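Long-range contact in lumazine protein (Photobacterium kishitanii, PDB 3A3B), which serves as an antenna protein that tunes the colour of bacterial bioluminescence, shifting luciferase emission to shorter wavelength: residues N101-A106 with N179-N184. Residues are numbered along the deposited sequence; the frame is centred on the assembly and turned at random.
With FMN (flavin mononucleotide), chain C.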
loop_
_atom_site.group_PDB
_atom_site.type_symbol
_atom_site.label_atom_id
_atom_site.label_comp_id
_atom_site.label_asym_id
_atom_site.label_seq_id
_atom_site.Cartn_x
_atom_site.Cartn_y
_atom_site.Cartn_z
ATOM N N ASN A 101 -7.361 -5.922 4.857
ATOM C CA ASN A 101 -6.705 -7.135 5.383
ATOM C C ASN A 101 -5.671 -7.589 4.360
ATOM O O ASN A 101 -6.023 -8.159 3.345
ATOM C CB ASN A 101 -7.749 -8.246 5.670
ATOM C CG ASN A 101 -7.134 -9.440 6.403
ATOM O OD1 ASN A 101 -6.537 -9.280 7.456
ATOM N ND2 ASN A 101 -7.245 -10.625 5.817
ATOM N N ILE A 102 -4.392 -7.295 4.615
ATOM C CA ILE A 102 -3.314 -7.649 3.708
ATOM C C ILE A 102 -3.133 -9.161 3.769
ATOM O O ILE A 102 -2.980 -9.708 4.853
ATOM C CB ILE A 102 -1.974 -6.963 4.076
ATOM C CG1 ILE A 102 -2.045 -5.415 3.893
ATOM C CG2 ILE A 102 -0.798 -7.541 3.262
ATOM C CD1 ILE A 102 -2.643 -4.931 2.629
ATOM N N LYS A 103 -3.076 -9.788 2.588
ATOM C CA LYS A 103 -3.024 -11.242 2.461
ATOM C C LYS A 103 -1.616 -11.773 2.280
ATOM O O LYS A 103 -1.354 -12.946 2.586
ATOM C CB LYS A 103 -3.869 -11.661 1.290
ATOM C CG LYS A 103 -5.306 -11.194 1.400
ATOM C CD LYS A 103 -6.083 -11.753 2.610
ATOM C CE LYS A 103 -7.571 -11.475 2.395
ATOM N NZ LYS A 103 -8.391 -11.411 3.670
ATOM N N GLY A 104 -0.717 -10.933 1.771
ATOM C CA GLY A 104 0.712 -11.259 1.758
ATOM C C GLY A 104 1.619 -10.093 1.426
ATOM O O GLY A 104 1.174 -9.003 1.119
ATOM N N VAL A 105 2.908 -10.332 1.481
ATOM C CA VAL A 105 3.908 -9.347 1.094
ATOM C C VAL A 105 4.522 -9.947 -0.171
ATOM O O VAL A 105 4.963 -11.109 -0.147
ATOM C CB VAL A 105 4.934 -9.159 2.223
ATOM C CG1 VAL A 105 6.164 -8.399 1.780
ATOM C CG2 VAL A 105 4.289 -8.474 3.422
ATOM N N ALA A 106 4.475 -9.197 -1.276
ATOM C CA ALA A 106 4.992 -9.654 -2.529
ATOM C C ALA A 106 6.203 -8.791 -2.807
ATOM O O ALA A 106 6.440 -7.835 -2.086
ATOM C CB ALA A 106 3.957 -9.504 -3.595
ATOM N N ASN A 179 2.516 -4.623 -0.027
ATOM C CA ASN A 179 1.396 -5.335 0.558
ATOM C C ASN A 179 0.417 -5.729 -0.528
ATOM O O ASN A 179 -0.021 -4.882 -1.310
ATOM C CB ASN A 179 0.687 -4.386 1.538
ATOM C CG ASN A 179 1.577 -3.964 2.644
ATOM O OD1 ASN A 179 2.431 -4.755 3.078
ATOM N ND2 ASN A 179 1.418 -2.710 3.125
ATOM N N VAL A 180 0.018 -6.987 -0.566
ATOM C CA VAL A 180 -0.999 -7.426 -1.541
ATOM C C VAL A 180 -2.305 -7.833 -0.850
ATOM O O VAL A 180 -2.286 -8.469 0.211
ATOM C CB VAL A 180 -0.464 -8.509 -2.545
ATOM C CG1 VAL A 180 0.513 -9.448 -1.913
ATOM C CG2 VAL A 180 -1.626 -9.271 -3.235
ATOM N N GLU A 181 -3.436 -7.422 -1.430
ATOM C CA GLU A 181 -4.721 -7.926 -1.006
ATOM C C GLU A 181 -5.390 -8.563 -2.199
ATOM O O GLU A 181 -5.711 -7.869 -3.173
ATOM C CB GLU A 181 -5.641 -6.838 -0.406
ATOM C CG GLU A 181 -7.007 -7.409 0.120
ATOM C CD GLU A 181 -7.945 -6.351 0.745
ATOM O OE1 GLU A 181 -7.514 -5.214 1.092
ATOM O OE2 GLU A 181 -9.121 -6.682 0.935
ATOM N N THR A 182 -5.574 -9.883 -2.100
ATOM C CA THR A 182 -6.312 -10.670 -3.093
ATOM C C THR A 182 -7.804 -10.495 -2.809
ATOM O O THR A 182 -8.199 -10.349 -1.660
ATOM C CB THR A 182 -5.822 -12.195 -3.186
ATOM O OG1 THR A 182 -5.616 -12.773 -1.884
ATOM C CG2 THR A 182 -4.511 -12.269 -3.906
ATOM N N LEU A 183 -8.625 -10.452 -3.853
ATOM C CA LEU A 183 -10.053 -10.115 -3.716
ATOM C C LEU A 183 -10.980 -11.319 -3.962
ATOM O O LEU A 183 -10.505 -12.369 -4.376
ATOM C CB LEU A 183 -10.390 -8.927 -4.624
ATOM C CG LEU A 183 -9.448 -7.768 -4.292
ATOM C CD1 LEU A 183 -9.691 -6.575 -5.177
ATOM C CD2 LEU A 183 -9.567 -7.413 -2.802
ATOM N N ASN A 184 -12.277 -11.179 -3.654
ATOM C CA ASN A 184 -13.291 -12.219 -3.956
ATOM C C ASN A 184 -13.160 -13.496 -3.102
ATOM O O ASN A 184 -12.499 -14.463 -3.502
ATOM C CB ASN A 184 -13.284 -12.592 -5.455
ATOM C CG ASN A 184 -14.112 -11.635 -6.308
ATOM O OD1 ASN A 184 -15.340 -11.573 -6.176
ATOM N ND2 ASN A 184 -13.443 -10.903 -7.215
HETATM N N1 FMN C . -2.946 -3.654 12.824
HETATM C C2 FMN C . -1.938 -2.963 13.391
HETATM O O2 FMN C . -0.825 -3.443 13.418
HETATM N N3 FMN C . -2.195 -1.728 13.944
HETATM C C4 FMN C . -3.445 -1.177 13.885
HETATM O O4 FMN C . -3.545 0.031 14.151
HETATM C C4A FMN C . -4.477 -1.898 13.306
HETATM N N5 FMN C . -5.773 -1.437 13.252
HETATM C C5A FMN C . -6.746 -2.210 12.629
HETATM C C6 FMN C . -8.047 -1.743 12.591
HETATM C C7 FMN C . -9.090 -2.456 12.009
HETATM C C7M FMN C . -10.519 -2.041 12.309
HETATM C C8 FMN C . -8.809 -3.706 11.469
HETATM C C8M FMN C . -9.951 -4.535 10.933
HETATM C C9 FMN C . -7.495 -4.216 11.508
HETATM C C9A FMN C . -6.452 -3.454 12.089
HETATM N N10 FMN C . -5.171 -3.926 12.180
HETATM C C10 FMN C . -4.203 -3.155 12.767
HETATM C "C1'" FMN C . -4.755 -5.274 11.627
HETATM C "C2'" FMN C . -4.135 -5.175 10.212
HETATM O "O2'" FMN C . -5.055 -4.618 9.300
HETATM C "C3'" FMN C . -3.823 -6.608 9.777
HETATM O "O3'" FMN C . -2.933 -7.123 10.746
HETATM C "C4'" FMN C . -3.202 -6.762 8.370
HETATM O "O4'" FMN C . -3.956 -6.139 7.383
HETATM C "C5'" FMN C . -3.594 -8.130 7.846
HETATM O "O5'" FMN C . -2.638 -9.022 8.206
HETATM P P FMN C . -2.974 -10.276 9.207
HETATM O O1P FMN C . -1.723 -11.072 8.924
HETATM O O2P FMN C . -4.272 -11.025 8.924
HETATM O O3P FMN C . -3.009 -9.740 10.628
#
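Lys103 and Gly104 both turn their backbone N-H groups to the carbonyl of Val180, a classic beta bulge, and one acceptor takes two donors. The bond from Lys103 N to Val180 O is short, 2.8 Å; that from Gly104 N to Val180 O is weak at 3.3 Å. Val180 N answers with a bond of 2.9 Å to Gly104 O, from which normal antiparallel pairing continues to Val105 and Asn179. Just before the bulge the chain serves the ligand: Ile102 N donates to O4' of the FMN ribityl chain at 3.0 Å. Ile102 lies across Asn179, nearly perpendicular to it, with CD1 3.5 Å from Asn179 CB. The Asn179 amide is fixed by Thr71 N and Asn45 O, which ties this strand to loops of the N-terminal lumazine-binding repeat. Extended from a CG anti to its backbone N (chi1 -177°), Glu181 passes with CG 3.5 Å from Asn101 O, and its carboxylate accepts bonds from the N-H groups of Thr99 and Gly100. The pairing joins strands 104-113 and 177-182, closing the six-stranded barrel of the second lumazine-binding domain; strand 137-140 pairs with the other edge of 177-182 through the backbone of Glu181, its Ile138 and Ile140 pack on the Val180 side chain, and helix 126-129 meets Lys103 and Thr182.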